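Local structure of restriction endonuclease PacI (3M7K) at the zinc ion site and the interface of chains A and B. The protein cuts double-stranded DNA at a rare eight-base-pair target site, as a restriction endonuclease with a beta-beta-alpha-metal (HNH) active site. Coordinates in Å, arbitrary orientation; residue numbers count along the deposited sequence, not the author numbering. Chains: chain A/B, restriction endonuclease PacI.

Contact 1: the zinc ion site. Residues chain A 63, 65-68, 109, 112, 136. With ZN (zinc ion), chain C.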
ATOM      1  N   CYS A  63       8.934  -4.736  13.370  1.00 36.52           N
ATOM      2  CA  CYS A  63       8.476  -5.170  12.065  1.00 35.76           C
ATOM      3  C   CYS A  63       9.661  -5.781  11.322  1.00 36.53           C
ATOM      4  O   CYS A  63      10.740  -5.197  11.292  1.00 37.17           O
ATOM      5  CB  CYS A  63       7.934  -3.972  11.286  1.00 35.42           C
ATOM      6  SG  CYS A  63       7.587  -4.313   9.521  1.00 32.33           S
ATOM      7  N   TYR A  65      10.163  -6.093   8.207  1.00 37.11           N
ATOM      8  CA  TYR A  65      10.506  -5.396   6.974  1.00 37.36           C
ATOM      9  C   TYR A  65      11.142  -4.042   7.213  1.00 37.85           C
ATOM     10  O   TYR A  65      12.224  -3.788   6.691  1.00 38.43           O
ATOM     11  CB  TYR A  65       9.294  -5.249   6.047  1.00 37.44           C
ATOM     12  CG  TYR A  65       8.800  -6.588   5.588  1.00 36.96           C
ATOM     13  CD1 TYR A  65       7.550  -7.069   5.986  1.00 35.33           C
ATOM     14  CD2 TYR A  65       9.620  -7.413   4.797  1.00 36.25           C
ATOM     15  CE1 TYR A  65       7.104  -8.324   5.566  1.00 35.41           C
ATOM     16  CE2 TYR A  65       9.195  -8.667   4.389  1.00 34.94           C
ATOM     17  CZ  TYR A  65       7.941  -9.110   4.770  1.00 34.92           C
ATOM     18  OH  TYR A  65       7.529 -10.344   4.364  1.00 34.26           O
ATOM     19  N   CYS A  66      10.486  -3.173   7.986  1.00 37.45           N
ATOM     20  CA  CYS A  66      11.006  -1.808   8.183  1.00 37.58           C
ATOM     21  C   CYS A  66      11.756  -1.611   9.492  1.00 38.18           C
ATOM     22  O   CYS A  66      12.393  -0.575   9.683  1.00 38.36           O
ATOM     23  CB  CYS A  66       9.888  -0.770   8.080  1.00 37.25           C
ATOM     24  SG  CYS A  66       8.710  -0.795   9.469  1.00 36.24           S
ATOM     25  N   GLY A  67      11.640  -2.567  10.409  1.00 38.27           N
ATOM     26  CA  GLY A  67      12.391  -2.505  11.672  1.00 38.88           C
ATOM     27  C   GLY A  67      11.727  -1.644  12.726  1.00 38.72           C
ATOM     28  O   GLY A  67      12.231  -1.520  13.831  1.00 39.44           O
ATOM     29  N   ILE A  68      10.574  -1.058  12.429  1.00 37.94           N
ATOM     30  CA  ILE A  68       9.962  -0.197  13.434  1.00 37.49           C
ATOM     31  C   ILE A  68       9.568  -1.027  14.673  1.00 37.22           C
ATOM     32  O   ILE A  68       9.126  -2.169  14.536  1.00 36.67           O
ATOM     33  CB  ILE A  68       8.766   0.596  12.875  1.00 37.51           C
ATOM     34  CG1 ILE A  68       8.445   1.778  13.808  1.00 36.23           C
ATOM     35  CG2 ILE A  68       7.526  -0.325  12.674  1.00 36.41           C
ATOM     36  CD1 ILE A  68       7.546   2.800  13.191  1.00 35.38           C
ATOM     37  N   CYS A 109       4.439  -4.643  10.668  1.00 27.08           N
ATOM     38  CA  CYS A 109       3.552  -3.553  11.039  1.00 25.96           C
ATOM     39  C   CYS A 109       2.477  -3.455   9.964  1.00 25.29           C
ATOM     40  O   CYS A 109       2.658  -3.949   8.827  1.00 25.07           O
ATOM     41  CB  CYS A 109       4.319  -2.210  11.174  1.00 26.35           C
ATOM     42  SG  CYS A 109       4.849  -1.394   9.594  1.00 27.98           S
ATOM     43  N   CYS A 112       3.576  -1.958   6.482  1.00 24.04           N
ATOM     44  CA  CYS A 112       4.312  -2.831   5.568  1.00 25.19           C
ATOM     45  C   CYS A 112       3.437  -3.988   5.099  1.00 24.59           C
ATOM     46  O   CYS A 112       3.529  -4.430   3.953  1.00 24.16           O
ATOM     47  CB  CYS A 112       5.569  -3.394   6.245  1.00 25.41           C
ATOM     48  SG  CYS A 112       6.837  -2.139   6.491  1.00 31.08           S
ATOM     49  N   TRP A 136      11.105   6.426   8.521  1.00 44.15           N
ATOM     50  CA  TRP A 136      10.940   6.469   9.977  1.00 44.57           C
ATOM     51  C   TRP A 136      12.143   7.164  10.627  1.00 46.45           C
ATOM     52  O   TRP A 136      11.964   8.103  11.417  1.00 46.20           O
ATOM     53  CB  TRP A 136      10.756   5.073  10.582  1.00 43.59           C
ATOM     54  CG  TRP A 136       9.602   4.202  10.021  1.00 40.77           C
ATOM     55  CD1 TRP A 136       9.582   2.838   9.968  1.00 37.80           C
ATOM     56  CD2 TRP A 136       8.344   4.637   9.467  1.00 38.74           C
ATOM     57  NE1 TRP A 136       8.408   2.397   9.418  1.00 37.75           N
ATOM     58  CE2 TRP A 136       7.627   3.473   9.098  1.00 37.92           C
ATOM     59  CE3 TRP A 136       7.759   5.889   9.241  1.00 39.66           C
ATOM     60  CZ2 TRP A 136       6.345   3.519   8.507  1.00 37.25           C
ATOM     61  CZ3 TRP A 136       6.487   5.945   8.662  1.00 39.13           C
ATOM     62  CH2 TRP A 136       5.794   4.762   8.297  1.00 38.27           C
TER
HETATM   63 ZN    ZN C 143       6.942  -2.096   8.834  1.00 23.82          ZN
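Four cysteine sulfurs bind a zinc ion in a nearly regular tetrahedron, a site that is most likely structural, since catalysis in the HNH fold belongs to the magnesium centre. A:Cys63 and A:Cys66 form one CxxC knuckle, A:Cys109 and A:Cys112 the other, so the ion ties together two stretches far apart in sequence. The widest angle at zinc, 116°, lies between SG of A:Cys66 and SG of A:Cys109.

The tightly packed part is the knuckle around A:Cys63. Its SG lies anti to the backbone N (chi1 170°), 2.4 Å from ZN, and also accepts hydrogen bonds from backbone amides. The backbone N of A:Cys66 points at SG of A:Cys63 from 3.5 Å, almost straight at 176°. The N of A:Tyr65 and, from the opposite knuckle, the N of A:Cys109 donate to the same sulfur; these amides would probably help to spread the negative charge if the sulfur is bound as a thiolate. An alanine in place of A:Cys63 would probably cost the zinc one corner of its tetrahedron and leave those amides without their sulfur acceptor, loosening the link between the knuckles.

A:Cys66 and A:Cys109 both put SG in the crowded position between backbone N and carbonyl carbon, whereas A:Cys112, on helix 110-116, turns its sulfur anti to the carbonyl carbon. The N of A:Cys112 donates to SG of A:Cys109 over 3.4 Å. A:Gly67, with a positive phi, turns the chain so that the N of A:Ile68 reaches SG of A:Cys66 at 3.5 Å.

The A:Trp136 side is looser in kind: the indole makes no bond to the metal, and CD1 of A:Ile68 sits off-centre over one face, toward the rim. SG of A:Cys66 meets the ring edge in its plane, and NE1 of A:Trp136 makes a weak, bent hydrogen bond to this sulfur at 3.2 Å.

Contact 2: the interface of chains A and B. Residues chain A 127-128, 131, 134; chain B 127-128, 131, 134.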
ATOM      1  N   VAL A 127      13.482  -5.147   0.548  1.00 40.80           N
ATOM      2  CA  VAL A 127      14.038  -3.961  -0.090  1.00 40.26           C
ATOM      3  C   VAL A 127      13.168  -2.712   0.146  1.00 38.91           C
ATOM      4  O   VAL A 127      13.696  -1.651   0.507  1.00 38.90           O
ATOM      5  CB  VAL A 127      14.318  -4.213  -1.604  1.00 40.57           C
ATOM      6  CG1 VAL A 127      15.123  -3.066  -2.202  1.00 42.40           C
ATOM      7  CG2 VAL A 127      15.110  -5.514  -1.790  1.00 42.45           C
ATOM      8  N   LEU A 128      11.849  -2.829  -0.063  0.50 37.74           N
ATOM      9  CA  LEU A 128      10.927  -1.741   0.290  0.50 36.60           C
ATOM     10  C   LEU A 128      11.049  -1.377   1.772  0.50 37.25           C
ATOM     11  O   LEU A 128      11.031  -0.194   2.132  0.50 37.23           O
ATOM     12  CB  LEU A 128       9.466  -2.109  -0.028  0.50 35.67           C
ATOM     13  CG  LEU A 128       9.002  -1.930  -1.474  0.50 32.62           C
ATOM     14  CD1 LEU A 128       9.666  -2.934  -2.413  0.50 30.03           C
ATOM     15  CD2 LEU A 128       7.499  -2.057  -1.574  0.50 31.04           C
ATOM     16  N   ALA A 131      13.694   1.087   2.631  1.00 41.18           N
ATOM     17  CA  ALA A 131      13.271   2.426   2.212  1.00 39.73           C
ATOM     18  C   ALA A 131      12.271   3.035   3.178  1.00 39.16           C
ATOM     19  O   ALA A 131      12.302   4.234   3.435  1.00 39.62           O
ATOM     20  CB  ALA A 131      12.699   2.396   0.807  1.00 39.35           C
ATOM     21  N   LYS A 134      14.003   4.181   6.317  1.00 43.49           N
ATOM     22  CA  LYS A 134      14.638   5.510   6.141  1.00 43.90           C
ATOM     23  C   LYS A 134      13.633   6.628   6.388  1.00 43.44           C
ATOM     24  O   LYS A 134      13.976   7.630   7.007  1.00 42.66           O
ATOM     25  CB  LYS A 134      15.293   5.653   4.763  1.00 44.26           C
ATOM     26  CG  LYS A 134      16.476   4.729   4.574  1.00 46.75           C
ATOM     27  CD  LYS A 134      16.845   4.568   3.117  1.00 48.54           C
ATOM     28  CE  LYS A 134      18.259   4.011   2.986  1.00 50.35           C
ATOM     29  NZ  LYS A 134      18.677   3.928   1.555  1.00 49.72           N
TER
ATOM     30  N   VAL B 127      12.069   7.581  -2.327  1.00 40.80           N
ATOM     31  CA  VAL B 127      12.921   6.529  -1.786  1.00 40.26           C
ATOM     32  C   VAL B 127      12.276   5.136  -1.917  1.00 38.91           C
ATOM     33  O   VAL B 127      12.940   4.188  -2.361  1.00 38.90           O
ATOM     34  CB  VAL B 127      13.353   6.849  -0.323  1.00 40.57           C
ATOM     35  CG1 VAL B 127      14.434   5.882   0.145  1.00 42.40           C
ATOM     36  CG2 VAL B 127      13.905   8.278  -0.230  1.00 42.45           C
ATOM     37  N   LEU B 128      11.001   5.005  -1.528  0.50 37.74           N
ATOM     38  CA  LEU B 128      10.260   3.759  -1.765  0.50 36.60           C
ATOM     39  C   LEU B 128      10.244   3.405  -3.255  0.50 37.25           C
ATOM     40  O   LEU B 128      10.399   2.236  -3.624  0.50 37.23           O
ATOM     41  CB  LEU B 128       8.814   3.850  -1.244  0.50 35.67           C
ATOM     42  CG  LEU B 128       8.595   3.606   0.249  0.50 32.62           C
ATOM     43  CD1 LEU B 128       9.180   4.729   1.101  0.50 30.03           C
ATOM     44  CD2 LEU B 128       7.122   3.450   0.556  0.50 31.04           C
ATOM     45  N   ALA B 131      13.161   1.471  -4.501  1.00 41.18           N
ATOM     46  CA  ALA B 131      13.059   0.082  -4.045  1.00 39.73           C
ATOM     47  C   ALA B 131      12.068  -0.717  -4.873  1.00 39.16           C
ATOM     48  O   ALA B 131      12.288  -1.891  -5.146  1.00 39.62           O
ATOM     49  CB  ALA B 131      12.689   0.023  -2.574  1.00 39.35           C
ATOM     50  N   LYS B 134      13.537  -1.558  -8.234  1.00 43.49           N
ATOM     51  CA  LYS B 134      14.428  -2.741  -8.165  1.00 43.90           C
ATOM     52  C   LYS B 134      13.627  -4.031  -8.286  1.00 43.44           C
ATOM     53  O   LYS B 134      14.064  -4.959  -8.959  1.00 42.66           O
ATOM     54  CB  LYS B 134      15.281  -2.740  -6.892  1.00 44.26           C
ATOM     55  CG  LYS B 134      16.284  -1.608  -6.854  1.00 46.75           C
ATOM     56  CD  LYS B 134      16.812  -1.361  -5.460  1.00 48.54           C
ATOM     57  CE  LYS B 134      18.101  -0.548  -5.518  1.00 50.35           C
ATOM     58  NZ  LYS B 134      18.688  -0.368  -4.156  1.00 49.72           N
TER
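A:Val127 and B:Val127 turn CG1 anti to the backbone N (chi1 -170°), while A:Lys134 and B:Lys134 set CG anti to the carbonyl carbon (chi1 -66°) and run extended from there. These torsions bring the branch of one chain against the aliphatic stem of the other: CG1 of A:Val127 lies 4.0 Å from CD of B:Lys134, the two side chains crossing at about a right angle. The two-fold axis repeats this with the chains exchanged. A lysine suits the rim because its methylenes can cover a valine while its charged tip, NZ, continues beyond the apolar contact.

Alanine fills the middle because its small methyl lets the two backbones come close. CB of A:Ala131 rests 3.6 Å from the carbonyl O of B:Val127 and 3.8 Å from CA of B:Leu128, so it touches main chain more than side chain. CG1 of B:Val127 also covers this methyl, and the beta-branch gives that contact a compact, rigid surface with little freedom to lose on packing.

A:Leu128 stands to one side. Its CG lies anti to the carbonyl carbon, and chi1 and chi2 together bring CD1 of A:Leu128 to 3.9 Å from the carbonyl O of B:Ala131. The branched end thus lies against the partner's main chain, and its twin B:Leu128 does the same.

Across this patch the contact is van der Waals in kind, with neither chain placing a nitrogen or oxygen where it could bond to one of the other. Fit of shape probably contributes most of what the patch offers over a modest 190 Å² of hidden protein surface, a part of a larger two-fold interface. All eight residues lie on helix 122-139, the last helix of each chain, which meets its symmetry mate at the junction between the subunits.

The centres of contact 1 and contact 2 are about 12 Å apart, and helix 122-139 is common to both. It supplies A:Trp136 to the surroundings of the zinc in contact 1 and A:Val127, A:Leu128, A:Ala131 and A:Lys134 to the subunit boundary in contact 2. One element thus connects the surroundings of the zinc with the partner chain. The zinc probably helps to fix the body against which this helix lies, and so may indirectly steady the relation of the two subunits, an orientation that would matter if both active sites act on one DNA target.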